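Iota-carrageenase (Alteromonas sp., PDB 1H80) hydrolyses the internal beta-1,4 linkages of iota-carrageenan, a sulfated galactan of red algal cell walls, with inversion of anomeric configuration. Local coordinates at residues Gln397-Pro402 against Asn450-Ser455; Asn434-Lys437 against Asn442-Ser445. One frame throughout, in Å; residues are numbered along the deposited sequence.

Interaction 1: Gln397-Pro402 against Asn450-Ser455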
loop_
_atom_site.group_PDB
_atom_site.type_symbol
_atom_site.label_atom_id
_atom_site.label_comp_id
_atom_site.label_asym_id
_atom_site.label_seq_id
_atom_site.Cartn_x
_atom_site.Cartn_y
_atom_site.Cartn_z
ATOM N N GLN A 397 -12.797 -7.428 -13.148
ATOM C CA GLN A 397 -11.789 -7.293 -12.100
ATOM C C GLN A 397 -12.170 -6.223 -11.086
ATOM O O GLN A 397 -11.708 -6.245 -9.946
ATOM C CB GLN A 397 -10.428 -6.934 -12.693
ATOM C CG GLN A 397 -9.844 -7.967 -13.630
ATOM C CD GLN A 397 -8.352 -7.777 -13.816
ATOM O OE1 GLN A 397 -7.878 -6.660 -14.018
ATOM N NE2 GLN A 397 -7.602 -8.873 -13.752
ATOM N N ILE A 398 -13.014 -5.286 -11.501
ATOM C CA ILE A 398 -13.422 -4.209 -10.612
ATOM C C ILE A 398 -14.839 -3.716 -10.886
ATOM O O ILE A 398 -15.272 -3.621 -12.034
ATOM C CB ILE A 398 -12.437 -3.006 -10.728
ATOM C CG1 ILE A 398 -12.861 -1.866 -9.799
ATOM C CG2 ILE A 398 -12.398 -2.507 -12.165
ATOM C CD1 ILE A 398 -12.759 -2.193 -8.336
ATOM N N TYR A 399 -15.559 -3.426 -9.809
ATOM C CA TYR A 399 -16.911 -2.894 -9.889
ATOM C C TYR A 399 -16.963 -1.718 -8.937
ATOM O O TYR A 399 -16.149 -1.624 -8.017
ATOM C CB TYR A 399 -17.948 -3.925 -9.437
ATOM C CG TYR A 399 -18.081 -5.103 -10.360
ATOM C CD1 TYR A 399 -17.152 -6.142 -10.335
ATOM C CD2 TYR A 399 -19.116 -5.160 -11.293
ATOM C CE1 TYR A 399 -17.248 -7.206 -11.218
ATOM C CE2 TYR A 399 -19.221 -6.219 -12.183
ATOM C CZ TYR A 399 -18.285 -7.236 -12.141
ATOM O OH TYR A 399 -18.370 -8.281 -13.028
ATOM N N ILE A 400 -17.902 -0.811 -9.167
ATOM C CA ILE A 400 -18.071 0.331 -8.286
ATOM C C ILE A 400 -19.492 0.231 -7.763
ATOM O O ILE A 400 -20.437 0.051 -8.535
ATOM C CB ILE A 400 -17.887 1.679 -9.016
ATOM C CG1 ILE A 400 -16.470 1.777 -9.586
ATOM C CG2 ILE A 400 -18.154 2.830 -8.050
ATOM C CD1 ILE A 400 -16.179 3.089 -10.291
ATOM N N GLY A 401 -19.642 0.331 -6.449
ATOM C CA GLY A 401 -20.960 0.230 -5.864
ATOM C C GLY A 401 -20.957 0.511 -4.379
ATOM O O GLY A 401 -19.961 0.990 -3.832
ATOM N N PRO A 402 -22.063 0.204 -3.691
ATOM C CA PRO A 402 -22.198 0.428 -2.251
ATOM C C PRO A 402 -21.200 -0.340 -1.393
ATOM O O PRO A 402 -20.721 -1.412 -1.771
ATOM C CB PRO A 402 -23.634 -0.007 -1.960
ATOM C CG PRO A 402 -24.335 0.163 -3.279
ATOM C CD PRO A 402 -23.313 -0.333 -4.259
ATOM N N ASN A 450 -25.762 -8.763 -12.109
ATOM C CA ASN A 450 -25.514 -9.197 -13.475
ATOM C C ASN A 450 -24.054 -8.838 -13.715
ATOM O O ASN A 450 -23.741 -7.717 -14.114
ATOM C CB ASN A 450 -26.411 -8.426 -14.444
ATOM C CG ASN A 450 -26.344 -8.966 -15.855
ATOM O OD1 ASN A 450 -25.307 -9.476 -16.290
ATOM N ND2 ASN A 450 -27.445 -8.844 -16.589
ATOM N N TYR A 451 -23.167 -9.795 -13.460
ATOM C CA TYR A 451 -21.726 -9.580 -13.588
ATOM C C TYR A 451 -21.234 -8.823 -14.810
ATOM O O TYR A 451 -20.413 -7.915 -14.691
ATOM C CB TYR A 451 -20.985 -10.917 -13.516
ATOM C CG TYR A 451 -20.994 -11.580 -12.156
ATOM C CD1 TYR A 451 -21.763 -11.078 -11.106
ATOM C CD2 TYR A 451 -20.247 -12.734 -11.930
ATOM C CE1 TYR A 451 -21.791 -11.715 -9.864
ATOM C CE2 TYR A 451 -20.267 -13.376 -10.700
ATOM C CZ TYR A 451 -21.040 -12.864 -9.671
ATOM O OH TYR A 451 -21.063 -13.514 -8.458
ATOM N N TYR A 452 -21.727 -9.183 -15.989
ATOM C CA TYR A 452 -21.257 -8.524 -17.198
ATOM C C TYR A 452 -22.289 -7.698 -17.946
ATOM O O TYR A 452 -21.945 -6.985 -18.889
ATOM C CB TYR A 452 -20.645 -9.574 -18.126
ATOM C CG TYR A 452 -19.496 -10.305 -17.473
ATOM C CD1 TYR A 452 -18.270 -9.670 -17.269
ATOM C CD2 TYR A 452 -19.652 -11.605 -16.996
ATOM C CE1 TYR A 452 -17.228 -10.315 -16.600
ATOM C CE2 TYR A 452 -18.619 -12.256 -16.327
ATOM C CZ TYR A 452 -17.413 -11.605 -16.132
ATOM O OH TYR A 452 -16.396 -12.240 -15.458
ATOM N N GLY A 453 -23.544 -7.773 -17.515
ATOM C CA GLY A 453 -24.592 -7.024 -18.186
ATOM C C GLY A 453 -25.138 -5.844 -17.407
ATOM O O GLY A 453 -25.973 -5.095 -17.915
ATOM N N MET A 454 -24.673 -5.664 -16.175
ATOM C CA MET A 454 -25.150 -4.553 -15.360
ATOM C C MET A 454 -24.789 -3.211 -15.983
ATOM O O MET A 454 -24.001 -3.139 -16.927
ATOM C CB MET A 454 -24.557 -4.625 -13.952
ATOM C CG MET A 454 -23.046 -4.534 -13.922
ATOM S SD MET A 454 -22.450 -4.195 -12.253
ATOM C CE MET A 454 -22.888 -5.700 -11.440
ATOM N N SER A 455 -25.373 -2.150 -15.440
ATOM C CA SER A 455 -25.128 -0.795 -15.915
ATOM C C SER A 455 -23.638 -0.491 -16.018
ATOM O O SER A 455 -22.846 -0.926 -15.180
ATOM C CB SER A 455 -25.768 0.218 -14.964
ATOM O OG SER A 455 -27.155 -0.018 -14.824
#

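Interaction 2: Asn434-Lys437 against Asn442-Ser445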
loop_
_atom_site.group_PDB
_atom_site.type_symbol
_atom_site.label_atom_id
_atom_site.label_comp_id
_atom_site.label_asym_id
_atom_site.label_seq_id
_atom_site.Cartn_x
_atom_site.Cartn_y
_atom_site.Cartn_z
ATOM N N ASN A 434 -30.301 -4.416 7.054
ATOM C CA ASN A 434 -29.910 -5.731 6.585
ATOM C C ASN A 434 -28.603 -5.804 5.813
ATOM O O ASN A 434 -28.418 -6.674 4.962
ATOM C CB ASN A 434 -31.049 -6.357 5.784
ATOM C CG ASN A 434 -32.141 -6.873 6.684
ATOM O OD1 ASN A 434 -31.856 -7.550 7.668
ATOM N ND2 ASN A 434 -33.394 -6.558 6.363
ATOM N N SER A 435 -27.697 -4.885 6.116
ATOM C CA SER A 435 -26.384 -4.897 5.495
ATOM C C SER A 435 -25.498 -5.697 6.455
ATOM O O SER A 435 -25.911 -6.002 7.576
ATOM C CB SER A 435 -25.859 -3.468 5.323
ATOM O OG SER A 435 -25.901 -2.767 6.548
ATOM N N HIS A 436 -24.294 -6.043 6.014
ATOM C CA HIS A 436 -23.368 -6.818 6.837
ATOM C C HIS A 436 -22.469 -5.935 7.684
ATOM O O HIS A 436 -22.113 -4.830 7.281
ATOM C CB HIS A 436 -22.460 -7.668 5.950
ATOM C CG HIS A 436 -23.195 -8.599 5.040
ATOM N ND1 HIS A 436 -23.847 -9.724 5.499
ATOM C CD2 HIS A 436 -23.375 -8.577 3.700
ATOM C CE1 HIS A 436 -24.397 -10.355 4.475
ATOM N NE2 HIS A 436 -24.126 -9.681 3.374
ATOM N N LYS A 437 -22.098 -6.427 8.860
ATOM C CA LYS A 437 -21.173 -5.694 9.708
ATOM C C LYS A 437 -19.833 -6.370 9.439
ATOM O O LYS A 437 -18.862 -5.727 9.037
ATOM C CB LYS A 437 -21.542 -5.823 11.184
ATOM C CG LYS A 437 -20.553 -5.104 12.094
ATOM C CD LYS A 437 -20.917 -5.235 13.562
ATOM C CE LYS A 437 -19.881 -4.545 14.439
ATOM N NZ LYS A 437 -20.186 -4.675 15.893
ATOM N N ASN A 442 -18.667 -17.777 7.096
ATOM C CA ASN A 442 -20.006 -18.291 7.383
ATOM C C ASN A 442 -21.114 -17.455 6.755
ATOM O O ASN A 442 -22.269 -17.880 6.713
ATOM C CB ASN A 442 -20.247 -18.359 8.893
ATOM C CG ASN A 442 -19.438 -19.447 9.565
ATOM O OD1 ASN A 442 -19.499 -20.612 9.174
ATOM N ND2 ASN A 442 -18.680 -19.073 10.590
ATOM N N THR A 443 -20.767 -16.271 6.264
ATOM C CA THR A 443 -21.759 -15.386 5.669
ATOM C C THR A 443 -22.405 -15.963 4.417
ATOM O O THR A 443 -21.724 -16.314 3.458
ATOM C CB THR A 443 -21.138 -14.029 5.313
ATOM O OG1 THR A 443 -20.473 -13.500 6.466
ATOM C CG2 THR A 443 -22.218 -13.049 4.868
ATOM N N GLU A 444 -23.730 -16.061 4.437
ATOM C CA GLU A 444 -24.466 -16.579 3.297
ATOM C C GLU A 444 -24.558 -15.515 2.215
ATOM O O GLU A 444 -24.642 -14.320 2.507
ATOM C CB GLU A 444 -25.876 -16.998 3.722
ATOM C CG GLU A 444 -26.797 -17.324 2.557
ATOM C CD GLU A 444 -28.187 -17.725 3.013
ATOM O OE1 GLU A 444 -28.714 -17.076 3.942
ATOM O OE2 GLU A 444 -28.754 -18.677 2.434
ATOM N N SER A 445 -24.539 -15.953 0.962
ATOM C CA SER A 445 -24.629 -15.041 -0.166
ATOM C C SER A 445 -25.312 -15.735 -1.337
ATOM O O SER A 445 -25.486 -16.952 -1.334
ATOM C CB SER A 445 -23.233 -14.577 -0.590
ATOM O OG SER A 445 -22.451 -15.664 -1.052
HETATM O O HOH W 1 -25.058 -11.762 1.479
#

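Interaction 1: Gln397-Pro402 against Asn450-Ser455
Tyr399 reaches from its short strand into the bend made by Asn450-Ser455 and meets it with both its hydroxyl and one edge of its ring, an example of a buried tyrosine using its polar and apolar parts on one partner. With chi1 at -68°, CG lies beside the backbone N and the ring extends across the gap. Tyr399 OH donates to Tyr451 O at 2.7 Å. The donor stands above the carbonyl plane, and the oxygen itself lies in the plane of the tyrosine ring, at its edge. The same hydroxyl is bonded to Gln368 NE2, which also bonds Tyr452 OH, so two polar partners fix the end of Tyr399. Farther back along this edge, Met454 SD packs 3.6 Å from Tyr399 CD2. Met454 CG is wedged between its backbone N and carbonyl carbon, and a bend at chi3 (67°) leaves Met454 CE 3.8 Å from Tyr399 CE2. Because the sulfur lies 81° off the ring normal, it addresses the edge rather than the face. The Tyr451 side chain does less across the gap: its ring takes part in a cation-pi contact with Arg447 and its hydroxyl is hydrogen-bonded to Asp372. Within the bend, Gly453 N donates to Asn450 OD1 at 2.7 Å, and Met454 N reaches Asn450 O at 3.1 Å. The arrangement joins an Asx motif to an edge-on Met-aromatic contact, in a region beside the beta-helix where Cys449 and Cys457, disulfide-bonded to Cys381 and Cys385, bracket the bend in sequence.

Interaction 2: Asn434-Lys437 against Asn442-Ser445
With chi1 at -57°, His436 holds CG beside its backbone N and aims the imidazole at Thr443, whose own chi1 of -52° places CG2 anti to its backbone N; the two side chains then approach from opposite directions. The methyl is the part that touches. Thr443 CG2 sits 3.5 Å from His436 CE1 and 3.8 Å from His436 ND1, reaching the ring obliquely. Its other branch is engaged locally, since Thr443 OG1 is hydrogen-bonded to Asp440 N, an arrangement consistent with the methyl, not the hydroxyl, facing the imidazole. A water adds a polar link between the segments. It lies at the ring edge in the imidazole plane, 3.0 Å from His436 NE2, and donates to Glu444 O at 2.8 Å. His436 NE2 has a further hydrogen bond to Tyr373 O, while the Thr443 side chain also rests against Tyr373, so one outside residue borders both halves of the contact. A backbone carbonyl can only accept, so the bond to Tyr373 O is consistent with a hydrogen on NE2. The chemistry therefore implies a small contact in which the direct touch is a methyl against the imidazole, and the polar link between the segments runs through one water.

In the fold
Both contacts use the loop between strand 438-439 and helix 459-463, and along the chain interaction 2 is nested inside the loop closed by interaction 1; their centres lie about 19 Å apart, with nearest atoms about 8 Å apart. Interaction 1 is partly buried and ties this loop to strand 399-401 of a two-stranded antiparallel pair. Interaction 2 is a surface contact that joins the loops that precede and follow strand 438-439, an outermost strand of the five-stranded parallel sheet. Their chemistry differs accordingly: a direct hydrogen bond with sulfur-aromatic packing in the first, a methyl and a bridging water in the second. Asp372 links their surroundings, bonding Tyr451 and touching Ser445, and the adjoining Tyr373 borders interaction 2.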